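Local coordinates for sister chromatid cohesion protein (Chaetomium thermophilum, PDB 5T8V), which probably acts as a cohesin loader that associates with chromatin, the chain here being its C-terminal helical-repeat part, at residues A[461-467]-A[638-643]; A[617-621]-A[632-636]. All coordinates share one frame; numbering follows the deposited sequence.

Contact 1 of 2, residues A[461-467]-A[638-643]; sequences AAISKLR and QVMEAD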
loop_
_atom_site.group_PDB
_atom_site.type_symbol
_atom_site.label_atom_id
_atom_site.label_comp_id
_atom_site.label_asym_id
_atom_site.label_seq_id
_atom_site.Cartn_x
_atom_site.Cartn_y
_atom_site.Cartn_z
ATOM N N ALA A 461 -13.687 -6.926 3.592
ATOM C CA ALA A 461 -13.156 -8.204 4.054
ATOM C C ALA A 461 -14.275 -9.195 4.345
ATOM O O ALA A 461 -14.177 -10.375 3.990
ATOM C CB ALA A 461 -12.297 -7.991 5.299
ATOM N N ALA A 462 -15.346 -8.734 4.994
ATOM C CA ALA A 462 -16.452 -9.629 5.319
ATOM C C ALA A 462 -17.087 -10.202 4.059
ATOM O O ALA A 462 -17.365 -11.406 3.985
ATOM C CB ALA A 462 -17.492 -8.887 6.155
ATOM N N ILE A 463 -17.329 -9.356 3.056
ATOM C CA ILE A 463 -17.903 -9.838 1.803
ATOM C C ILE A 463 -16.970 -10.847 1.147
ATOM O O ILE A 463 -17.411 -11.892 0.650
ATOM C CB ILE A 463 -18.205 -8.655 0.865
ATOM C CG1 ILE A 463 -19.231 -7.714 1.510
ATOM C CG2 ILE A 463 -18.721 -9.158 -0.473
ATOM C CD1 ILE A 463 -19.378 -6.382 0.802
ATOM N N SER A 464 -15.670 -10.549 1.124
ATOM C CA SER A 464 -14.706 -11.473 0.534
ATOM C C SER A 464 -14.767 -12.832 1.219
ATOM O O SER A 464 -14.797 -13.879 0.557
ATOM C CB SER A 464 -13.301 -10.882 0.631
ATOM O OG SER A 464 -12.349 -11.717 -0.005
ATOM N N LYS A 465 -14.793 -12.834 2.553
ATOM C CA LYS A 465 -14.905 -14.087 3.290
ATOM C C LYS A 465 -16.194 -14.818 2.940
ATOM O O LYS A 465 -16.194 -16.044 2.779
ATOM C CB LYS A 465 -14.822 -13.818 4.792
ATOM C CG LYS A 465 -15.422 -14.922 5.642
ATOM C CD LYS A 465 -14.954 -14.855 7.083
ATOM C CE LYS A 465 -15.804 -15.753 7.968
ATOM N NZ LYS A 465 -16.092 -17.075 7.327
ATOM N N LEU A 466 -17.302 -14.088 2.811
ATOM C CA LEU A 466 -18.561 -14.735 2.452
ATOM C C LEU A 466 -18.464 -15.402 1.086
ATOM O O LEU A 466 -18.931 -16.533 0.905
ATOM C CB LEU A 466 -19.703 -13.720 2.475
ATOM C CG LEU A 466 -21.078 -14.258 2.078
ATOM C CD1 LEU A 466 -22.151 -13.699 2.983
ATOM C CD2 LEU A 466 -21.392 -13.913 0.641
ATOM N N ARG A 467 -17.857 -14.721 0.113
ATOM C CA ARG A 467 -17.737 -15.289 -1.226
ATOM C C ARG A 467 -16.865 -16.538 -1.213
ATOM O O ARG A 467 -17.211 -17.563 -1.819
ATOM C CB ARG A 467 -17.178 -14.236 -2.182
ATOM C CG ARG A 467 -18.181 -13.146 -2.522
ATOM C CD ARG A 467 -17.506 -11.849 -2.921
ATOM N NE ARG A 467 -16.495 -12.055 -3.950
ATOM C CZ ARG A 467 -16.764 -12.327 -5.223
ATOM N NH1 ARG A 467 -18.022 -12.441 -5.631
ATOM N NH2 ARG A 467 -15.770 -12.496 -6.086
ATOM N N GLN A 638 -6.641 -8.991 4.113
ATOM C CA GLN A 638 -7.744 -9.858 4.515
ATOM C C GLN A 638 -8.604 -10.242 3.317
ATOM O O GLN A 638 -9.028 -11.399 3.192
ATOM C CB GLN A 638 -8.588 -9.171 5.588
ATOM C CG GLN A 638 -7.877 -9.025 6.923
ATOM C CD GLN A 638 -8.736 -8.365 7.982
ATOM O OE1 GLN A 638 -9.718 -7.689 7.671
ATOM N NE2 GLN A 638 -8.372 -8.561 9.245
ATOM N N VAL A 639 -8.864 -9.292 2.417
ATOM C CA VAL A 639 -9.670 -9.588 1.235
ATOM C C VAL A 639 -8.983 -10.638 0.374
ATOM O O VAL A 639 -9.625 -11.571 -0.123
ATOM C CB VAL A 639 -9.952 -8.297 0.440
ATOM C CG1 VAL A 639 -10.540 -8.616 -0.930
ATOM C CG2 VAL A 639 -10.905 -7.398 1.208
ATOM N N MET A 640 -7.669 -10.501 0.179
ATOM C CA MET A 640 -6.936 -11.454 -0.649
ATOM C C MET A 640 -6.951 -12.848 -0.031
ATOM O O MET A 640 -7.259 -13.837 -0.705
ATOM C CB MET A 640 -5.500 -10.973 -0.847
ATOM C CG MET A 640 -5.364 -9.781 -1.780
ATOM S SD MET A 640 -3.740 -8.999 -1.681
ATOM C CE MET A 640 -2.663 -10.384 -2.031
ATOM N N GLU A 641 -6.612 -12.946 1.257
ATOM C CA GLU A 641 -6.553 -14.253 1.906
ATOM C C GLU A 641 -7.927 -14.906 1.961
ATOM O O GLU A 641 -8.045 -16.132 1.856
ATOM C CB GLU A 641 -5.978 -14.115 3.314
ATOM C CG GLU A 641 -4.592 -13.501 3.362
ATOM C CD GLU A 641 -4.081 -13.330 4.779
ATOM O OE1 GLU A 641 -4.172 -14.296 5.567
ATOM O OE2 GLU A 641 -3.596 -12.227 5.106
ATOM N N ALA A 642 -8.980 -14.105 2.131
ATOM C CA ALA A 642 -10.318 -14.665 2.277
ATOM C C ALA A 642 -10.823 -15.278 0.976
ATOM O O ALA A 642 -11.595 -16.243 1.008
ATOM C CB ALA A 642 -11.281 -13.586 2.764
ATOM N N ASP A 643 -10.406 -14.741 -0.169
ATOM C CA ASP A 643 -10.866 -15.225 -1.472
ATOM C C ASP A 643 -9.789 -14.935 -2.506
ATOM O O ASP A 643 -9.879 -13.972 -3.277
ATOM C CB ASP A 643 -12.193 -14.572 -1.862
ATOM C CG ASP A 643 -12.742 -15.100 -3.175
ATOM O OD1 ASP A 643 -12.404 -16.244 -3.551
ATOM O OD2 ASP A 643 -13.516 -14.369 -3.832
#
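Ser464 reaches across to helix 628-642 and gives its hydroxyl to the carbonyl oxygen of Val639, with OG 2.7 Å from O. The donor lies in the carbonyl plane, on a lone pair, at a C=O···OG angle of 123°. With OG turned anti to the backbone N, the hydroxyl points at the neighbouring backbone. Val639 O also accepts Asp643 N, a longer bond of 3.3 Å from the end of its own helix, so one carbonyl joins the final turn to the side chain of the other helix. Around this bond small side chains pack against the opposite helix: the CB of Ala642 rests against Ser464 OG and the backbone N of Lys465, while Val639 CG2 lies 3.7 Å from Ala461 N. Gln638, its chain extended, lays OE1 3.5 Å from Ala461 CB at the margin. The small side chains of Ala461, Ser464 and Ala642 are consistent with the close approach of the axes, 8.1 Å in these short segments, which lie 171 residues apart in sequence and run almost parallel (4°), as helices stacked side by side in a HEAT-repeat solenoid do. Past the last helical turn, Asp643 CB packs 3.4 Å from Ser464 OG, and its carboxylate meets the Arg467 guanidinium obliquely, the two planes 62° apart. Their salt bridge is long, with NH2 3.7 Å from OD2. The same OD2 forms a salt bridge with Arg471, and OD1 is hydrogen-bonded to Thr645, two partners that position the carboxylate. Phe610, on helix 610-619, touches the side chains of both Ser464 and Arg467.

Contact 2 of 2, residues A[617-621]-A[632-636]; sequences LLNSM and SLKSI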
loop_
_atom_site.group_PDB
_atom_site.type_symbol
_atom_site.label_atom_id
_atom_site.label_comp_id
_atom_site.label_asym_id
_atom_site.label_seq_id
_atom_site.Cartn_x
_atom_site.Cartn_y
_atom_site.Cartn_z
ATOM N N LEU A 617 -11.157 1.034 -1.656
ATOM C CA LEU A 617 -10.091 0.602 -0.764
ATOM C C LEU A 617 -8.740 0.674 -1.464
ATOM O O LEU A 617 -7.787 1.263 -0.940
ATOM C CB LEU A 617 -10.379 -0.815 -0.272
ATOM C CG LEU A 617 -9.655 -1.256 0.997
ATOM C CD1 LEU A 617 -10.142 -0.458 2.201
ATOM C CD2 LEU A 617 -9.856 -2.748 1.218
ATOM N N LEU A 618 -8.648 0.102 -2.667
ATOM C CA LEU A 618 -7.374 0.069 -3.379
ATOM C C LEU A 618 -6.827 1.475 -3.586
ATOM O O LEU A 618 -5.673 1.762 -3.246
ATOM C CB LEU A 618 -7.547 -0.654 -4.716
ATOM C CG LEU A 618 -7.753 -2.170 -4.608
ATOM C CD1 LEU A 618 -8.359 -2.745 -5.882
ATOM C CD2 LEU A 618 -6.441 -2.866 -4.293
ATOM N N ASN A 619 -7.651 2.376 -4.127
ATOM C CA ASN A 619 -7.200 3.743 -4.356
ATOM C C ASN A 619 -6.829 4.454 -3.061
ATOM O O ASN A 619 -6.086 5.440 -3.103
ATOM C CB ASN A 619 -8.274 4.543 -5.093
ATOM C CG ASN A 619 -8.476 4.069 -6.519
ATOM O OD1 ASN A 619 -7.605 4.242 -7.372
ATOM N ND2 ASN A 619 -9.634 3.475 -6.788
ATOM N N SER A 620 -7.321 3.982 -1.915
ATOM C CA SER A 620 -6.965 4.601 -0.646
ATOM C C SER A 620 -5.628 4.109 -0.109
ATOM O O SER A 620 -5.251 4.486 1.006
ATOM C CB SER A 620 -8.063 4.357 0.394
ATOM O OG SER A 620 -8.048 3.017 0.850
ATOM N N MET A 621 -4.907 3.275 -0.865
ATOM C CA MET A 621 -3.546 2.923 -0.472
ATOM C C MET A 621 -2.611 4.115 -0.624
ATOM O O MET A 621 -1.686 4.290 0.176
ATOM C CB MET A 621 -3.046 1.746 -1.306
ATOM C CG MET A 621 -3.733 0.429 -0.997
ATOM S SD MET A 621 -3.095 -0.942 -1.979
ATOM C CE MET A 621 -3.468 -0.398 -3.646
ATOM N N SER A 632 -6.041 0.347 5.417
ATOM C CA SER A 632 -6.445 -0.090 4.085
ATOM C C SER A 632 -5.637 -1.301 3.638
ATOM O O SER A 632 -6.194 -2.278 3.127
ATOM C CB SER A 632 -6.290 1.057 3.087
ATOM O OG SER A 632 -7.294 2.037 3.277
ATOM N N LEU A 633 -4.315 -1.252 3.812
ATOM C CA LEU A 633 -3.480 -2.391 3.444
ATOM C C LEU A 633 -3.912 -3.643 4.194
ATOM O O LEU A 633 -4.032 -4.724 3.608
ATOM C CB LEU A 633 -2.010 -2.076 3.720
ATOM C CG LEU A 633 -1.415 -0.921 2.912
ATOM C CD1 LEU A 633 -0.027 -0.576 3.420
ATOM C CD2 LEU A 633 -1.370 -1.264 1.432
ATOM N N LYS A 634 -4.152 -3.512 5.499
ATOM C CA LYS A 634 -4.623 -4.641 6.294
ATOM C C LYS A 634 -5.893 -5.235 5.697
ATOM O O LYS A 634 -5.995 -6.454 5.494
ATOM C CB LYS A 634 -4.853 -4.180 7.734
ATOM C CG LYS A 634 -5.316 -5.262 8.697
ATOM C CD LYS A 634 -4.734 -5.045 10.094
ATOM C CE LYS A 634 -5.056 -3.658 10.655
ATOM N NZ LYS A 634 -4.386 -3.412 11.966
ATOM N N SER A 635 -6.872 -4.381 5.388
ATOM C CA SER A 635 -8.129 -4.875 4.839
ATOM C C SER A 635 -7.920 -5.536 3.481
ATOM O O SER A 635 -8.583 -6.528 3.162
ATOM C CB SER A 635 -9.136 -3.731 4.736
ATOM O OG SER A 635 -9.474 -3.250 6.025
ATOM N N ILE A 636 -7.001 -5.008 2.671
ATOM C CA ILE A 636 -6.734 -5.611 1.368
ATOM C C ILE A 636 -6.109 -6.990 1.538
ATOM O O ILE A 636 -6.432 -7.929 0.798
ATOM C CB ILE A 636 -5.844 -4.684 0.520
ATOM C CG1 ILE A 636 -6.604 -3.400 0.182
ATOM C CG2 ILE A 636 -5.406 -5.385 -0.763
ATOM C CD1 ILE A 636 -5.751 -2.317 -0.455
#
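The carbonyl oxygen of Leu617, a residue whose side chain packs on Ile636, is gripped twice by Ser620: Ser620 N bonds to Leu617 O at 2.9 Å, and Ser620 OG donates to the same atom. The hydroxyl approaches at a C=O···OG angle of 124°, tilted 18° from the carbonyl plane. The Ser620 chi1 of 74° places OG between the backbone N and the carbonyl carbon, which folds the side chain back toward Leu617 O. Helices 610-619 and 628-642 are consecutive in the HEAT-repeat array, and this contact pairs them across the short connection. From the second helix Ser632 brings OG to 2.7 Å from Ser620 OG, and Ser632 OG is also hydrogen-bonded to Val628 O one turn earlier. Beside this polar corner lies a buried apolar patch. The Leu617 and Ile636 side chains slide past each other in opposite directions, Leu617 CD2 resting 3.5 Å from Ile636 CG1 and 3.7 Å from Ser635 CB, with CD1 near Ser632 OG. Replacing Leu617 with an alanine here would probably strip Ile636 CG1 and Ser635 CB of their covering methyl and open a gap between the two helices. Met621 comes at Ile636 from another direction, roughly at a right angle, and lays CG and SD against the CD1 end of that side chain. It crosses Leu633 in the same manner, with CG 3.8 Å from Leu633 CD2. Leu675 of helix 666-682 touches both Met621 and Leu633. Leu618 also crosses Ile636 at about a right angle, its CD2 methyl 3.9 Å from Ile636 CD1.

Contacts 1 and 2 share helix 628-642 and use successive parts of it, with their centres 13 Å apart. Contact 2 ties this helix to the one just before it in sequence, whereas contact 1 ties its C-terminal end to helix 446-474; along the chain, the short connection of contact 2 is nested inside the much longer loop closed by contact 1. The two sets of residues do not otherwise touch. Helix 610-619 nevertheless spans both neighbourhoods, since its Phe610 and Ile613 pack on helix 446-474. Helix 666-682 also meets both Leu633 and Met640. The centre of contact 2 lies about 7 Å, and that of contact 1 about 18 Å, from the centre of the chain.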